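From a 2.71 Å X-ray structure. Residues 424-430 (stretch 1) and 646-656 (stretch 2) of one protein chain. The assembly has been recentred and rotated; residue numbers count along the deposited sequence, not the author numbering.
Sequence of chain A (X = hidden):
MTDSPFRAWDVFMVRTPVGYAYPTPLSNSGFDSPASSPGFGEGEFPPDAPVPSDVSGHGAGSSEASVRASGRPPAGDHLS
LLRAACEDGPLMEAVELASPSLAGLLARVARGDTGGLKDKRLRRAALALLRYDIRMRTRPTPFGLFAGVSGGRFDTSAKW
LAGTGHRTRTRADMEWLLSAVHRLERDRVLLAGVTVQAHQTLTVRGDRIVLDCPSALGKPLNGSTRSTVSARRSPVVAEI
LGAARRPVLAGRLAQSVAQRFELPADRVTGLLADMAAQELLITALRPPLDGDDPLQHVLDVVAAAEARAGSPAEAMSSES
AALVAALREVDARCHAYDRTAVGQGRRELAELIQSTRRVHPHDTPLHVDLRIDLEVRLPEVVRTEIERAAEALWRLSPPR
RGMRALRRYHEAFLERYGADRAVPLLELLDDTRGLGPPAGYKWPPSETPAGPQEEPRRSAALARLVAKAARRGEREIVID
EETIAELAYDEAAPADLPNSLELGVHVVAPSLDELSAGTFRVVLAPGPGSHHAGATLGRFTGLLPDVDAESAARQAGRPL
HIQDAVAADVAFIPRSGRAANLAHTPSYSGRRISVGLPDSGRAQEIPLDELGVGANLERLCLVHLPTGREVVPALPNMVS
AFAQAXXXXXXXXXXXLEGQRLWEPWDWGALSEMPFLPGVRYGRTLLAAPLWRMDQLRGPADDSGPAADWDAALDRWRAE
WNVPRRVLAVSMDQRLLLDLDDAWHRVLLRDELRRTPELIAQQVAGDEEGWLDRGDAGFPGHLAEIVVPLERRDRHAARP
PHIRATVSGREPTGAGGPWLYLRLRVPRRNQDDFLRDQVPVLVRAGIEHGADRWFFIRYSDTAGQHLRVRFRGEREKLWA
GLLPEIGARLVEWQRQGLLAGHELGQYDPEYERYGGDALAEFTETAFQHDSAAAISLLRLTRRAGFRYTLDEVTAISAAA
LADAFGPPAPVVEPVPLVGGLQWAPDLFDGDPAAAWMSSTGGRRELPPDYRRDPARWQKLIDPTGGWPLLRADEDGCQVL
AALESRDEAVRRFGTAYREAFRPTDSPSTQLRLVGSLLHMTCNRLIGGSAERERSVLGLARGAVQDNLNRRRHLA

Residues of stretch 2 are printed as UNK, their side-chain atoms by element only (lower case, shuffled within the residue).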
# COMPACT_ATOMS: atom_id res chain seq x y z
N PRO A 424 -12.47 -15.87 22.78
CA PRO A 424 -12.23 -17.29 22.50
C PRO A 424 -11.62 -17.44 21.13
O PRO A 424 -12.20 -16.88 20.21
CB PRO A 424 -13.64 -17.89 22.51
CG PRO A 424 -14.43 -16.98 23.43
CD PRO A 424 -13.86 -15.59 23.16
N LEU A 425 -10.44 -18.05 21.00
CA LEU A 425 -9.89 -18.34 19.67
C LEU A 425 -10.97 -19.13 18.99
O LEU A 425 -11.41 -20.13 19.57
CB LEU A 425 -8.65 -19.25 19.79
CG LEU A 425 -8.03 -19.56 18.43
CD1 LEU A 425 -6.56 -19.52 18.52
CD2 LEU A 425 -8.47 -20.90 17.92
N LEU A 426 -11.34 -18.74 17.77
CA LEU A 426 -12.46 -19.35 17.00
C LEU A 426 -13.54 -18.32 16.80
O LEU A 426 -14.01 -18.13 15.68
CB LEU A 426 -13.08 -20.62 17.61
CG LEU A 426 -13.09 -21.91 16.79
CD1 LEU A 426 -11.72 -22.25 16.15
CD2 LEU A 426 -13.55 -23.10 17.65
N GLU A 427 -13.91 -17.62 17.87
CA GLU A 427 -14.73 -16.45 17.70
C GLU A 427 -13.90 -15.34 17.06
O GLU A 427 -14.36 -14.67 16.13
CB GLU A 427 -15.27 -15.99 19.03
CG GLU A 427 -16.04 -14.69 18.95
CD GLU A 427 -16.37 -14.17 20.32
OE1 GLU A 427 -16.80 -15.00 21.15
OE2 GLU A 427 -16.19 -12.95 20.57
N LEU A 428 -12.67 -15.17 17.55
CA LEU A 428 -11.74 -14.23 16.95
C LEU A 428 -11.56 -14.55 15.47
O LEU A 428 -11.54 -13.66 14.65
CB LEU A 428 -10.39 -14.31 17.64
CG LEU A 428 -9.37 -13.28 17.16
CD1 LEU A 428 -9.83 -11.88 17.54
CD2 LEU A 428 -7.99 -13.57 17.69
N LEU A 429 -11.46 -15.83 15.12
CA LEU A 429 -11.17 -16.22 13.74
C LEU A 429 -12.39 -16.14 12.82
O LEU A 429 -12.26 -16.25 11.60
CB LEU A 429 -10.57 -17.62 13.68
CG LEU A 429 -9.05 -17.71 13.86
CD1 LEU A 429 -8.59 -19.13 13.69
CD2 LEU A 429 -8.34 -16.82 12.87
N ASP A 430 -13.56 -15.96 13.42
CA ASP A 430 -14.82 -15.87 12.68
C ASP A 430 -15.02 -14.52 11.98
O ASP A 430 -14.90 -13.47 12.59
CB ASP A 430 -15.98 -16.14 13.62
CG ASP A 430 -17.29 -16.22 12.90
OD1 ASP A 430 -17.52 -17.25 12.24
OD2 ASP A 430 -18.09 -15.26 12.99
N UNK A 646 -5.17 -25.68 8.47
CA UNK A 646 -6.43 -25.00 8.80
C UNK A 646 -6.13 -23.77 9.65
O UNK A 646 -5.20 -23.82 10.48
c UNK A 646 -6.23 -27.13 9.96
c UNK A 646 -5.18 -27.10 8.87
c UNK A 646 -7.22 -26.07 9.59
N UNK A 647 -6.88 -22.68 9.44
CA UNK A 647 -6.59 -21.41 10.12
C UNK A 647 -6.34 -21.45 11.63
O UNK A 647 -5.36 -20.86 12.11
o UNK A 647 -6.55 -20.17 7.64
n UNK A 647 -8.58 -19.20 7.86
c UNK A 647 -7.62 -20.33 9.77
c UNK A 647 -7.54 -19.89 8.33
N UNK A 648 -7.19 -22.15 12.40
CA UNK A 648 -6.91 -22.10 13.83
C UNK A 648 -5.56 -22.70 14.18
O UNK A 648 -4.85 -22.18 15.05
c UNK A 648 -9.13 -22.88 13.41
c UNK A 648 -8.05 -22.94 14.44
c UNK A 648 -8.45 -22.84 12.09
N UNK A 649 -5.22 -23.78 13.49
CA UNK A 649 -3.95 -24.44 13.67
C UNK A 649 -2.84 -23.47 13.36
O UNK A 649 -1.87 -23.34 14.11
c UNK A 649 -3.84 -25.66 12.75
N UNK A 650 -2.96 -22.78 12.22
CA UNK A 650 -1.94 -21.83 11.84
C UNK A 650 -1.86 -20.66 12.83
O UNK A 650 -0.77 -20.13 13.10
c UNK A 650 -2.14 -21.32 10.42
c UNK A 650 -1.16 -20.20 10.10
n UNK A 650 0.66 -16.71 7.72
c UNK A 650 -1.21 -19.67 8.70
n UNK A 650 -0.98 -17.81 6.56
n UNK A 650 -0.30 -18.54 8.63
c UNK A 650 -0.20 -17.69 7.62
N UNK A 651 -2.99 -20.26 13.41
CA UNK A 651 -2.98 -19.17 14.37
C UNK A 651 -2.24 -19.63 15.62
O UNK A 651 -1.44 -18.87 16.20
c UNK A 651 -4.40 -18.65 14.69
c UNK A 651 -5.91 -17.00 15.94
c UNK A 651 -4.50 -17.44 15.63
c UNK A 651 -3.76 -16.26 15.07
N UNK A 652 -2.47 -20.88 16.02
CA UNK A 652 -1.81 -21.44 17.19
C UNK A 652 -0.32 -21.44 16.96
O UNK A 652 0.48 -21.03 17.82
c UNK A 652 -3.75 -22.93 18.01
c UNK A 652 -3.91 -22.31 19.44
c UNK A 652 -2.31 -22.84 17.50
c UNK A 652 -4.24 -24.38 17.95
N UNK A 653 0.08 -21.89 15.78
CA UNK A 653 1.49 -21.90 15.46
C UNK A 653 2.09 -20.50 15.57
O UNK A 653 3.07 -20.31 16.27
c UNK A 653 1.73 -22.48 14.08
c UNK A 653 3.06 -22.14 13.52
c UNK A 653 5.46 -22.41 13.54
c UNK A 653 3.18 -21.25 12.46
c UNK A 653 5.57 -21.52 12.47
c UNK A 653 4.21 -22.72 14.06
c UNK A 653 4.42 -20.93 11.94
N UNK A 654 1.47 -19.51 14.95
CA UNK A 654 2.10 -18.19 14.92
C UNK A 654 2.08 -17.50 16.28
O UNK A 654 3.00 -16.80 16.62
o UNK A 654 1.88 -17.17 10.11
c UNK A 654 1.32 -16.99 11.23
c UNK A 654 1.51 -17.30 13.80
c UNK A 654 1.67 -17.93 12.39
o UNK A 654 0.49 -16.08 11.44
N UNK A 655 1.05 -17.76 17.08
CA UNK A 655 0.95 -17.17 18.41
C UNK A 655 2.10 -17.65 19.31
O UNK A 655 2.66 -16.89 20.12
c UNK A 655 -1.59 -16.69 18.49
c UNK A 655 -0.42 -17.51 19.03
c UNK A 655 -1.51 -15.25 18.95
c UNK A 655 -2.92 -17.28 18.88
N UNK A 656 2.48 -18.92 19.14
CA UNK A 656 3.56 -19.48 19.90
C UNK A 656 4.83 -18.69 19.71
O UNK A 656 5.65 -18.61 20.63
O HOH W 1 -10.73 -18.85 10.11

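Position 646 carries three carbons that close a ring onto its own backbone nitrogen, and none reaches stretch 1. This is Pro 646, at the N-cap position; its O accepts the first helical bond, from N of position 650 at 3.0 Å.

Position 647 has two carbons, the second bearing one oxygen and one nitrogen: a carboxamide, hence Asn 647. Its CB lies 4.2 Å from Leu 429 CD1. A water accepts from Asn 647 ND2 at 3.1 Å and donates to Leu 429 O at 3.4 Å, so it links the amide to that carbonyl, the second bond being weak.

At 648 three carbons again close onto the backbone nitrogen, giving Pro 648. In the first turn of a helix, a proline's missing amide hydrogen costs little. The ring packs 3.8 Å from CG to Leu 426 CD1, and Leu 429 CD1 approaches to 3.4 Å from Pro 648 CA.

Position 649 has a single carbon, pointing away from stretch 1: Ala 649, a small residue in a buried site.

At 650 three carbons lead to a nitrogen, then to a carbon holding two more nitrogens, a guanidinium. Arg 650 is extended, all four chi angles near 180°, and its end leads away from stretch 1.

Position 651 has four carbons forked at the second rather than the first, so leucine and not isoleucine: Leu 651. Its CD2 meets Leu 425 CD1 at 3.7 Å, Leu 429 CG at 3.8 Å and, more loosely, Leu 428 CD2 at 4.4 Å, one methyl serving three neighbours.

The same forked four carbons at 652 identify Leu 652. Its CB points sideways, but the end comes nearer, placing CD2 4.0 Å from Leu 425 CD1.

Position 653 shows one carbon and a six-carbon ring: Phe 653, out of reach of stretch 1.

At 654 three carbons end in two oxygens. Glu 654 reaches one turn back, its OE2 2.7 Å from Arg 650 NH2, in a salt bridge that pairs the two charges in a buried setting.

Position 655, again four forked carbons, is Leu 655, whose CD1 lies 4.3 Å from Leu 425 CD1. Position 656 has no side-chain atoms and is Gly 656.

The contact is built from apolar packing, with no direct hydrogen bond across it. Positions 648, 651, 652 and 655 recur at helical spacing, offering a leucine-rich face with Pro 648 at its start. Leu 425 reaches all four, while Leu 429 packs against Asn 647, Pro 648 and Leu 651; together the stretches bury 325 Å².

Stretch 2 (646-656) PNPARLLFELG
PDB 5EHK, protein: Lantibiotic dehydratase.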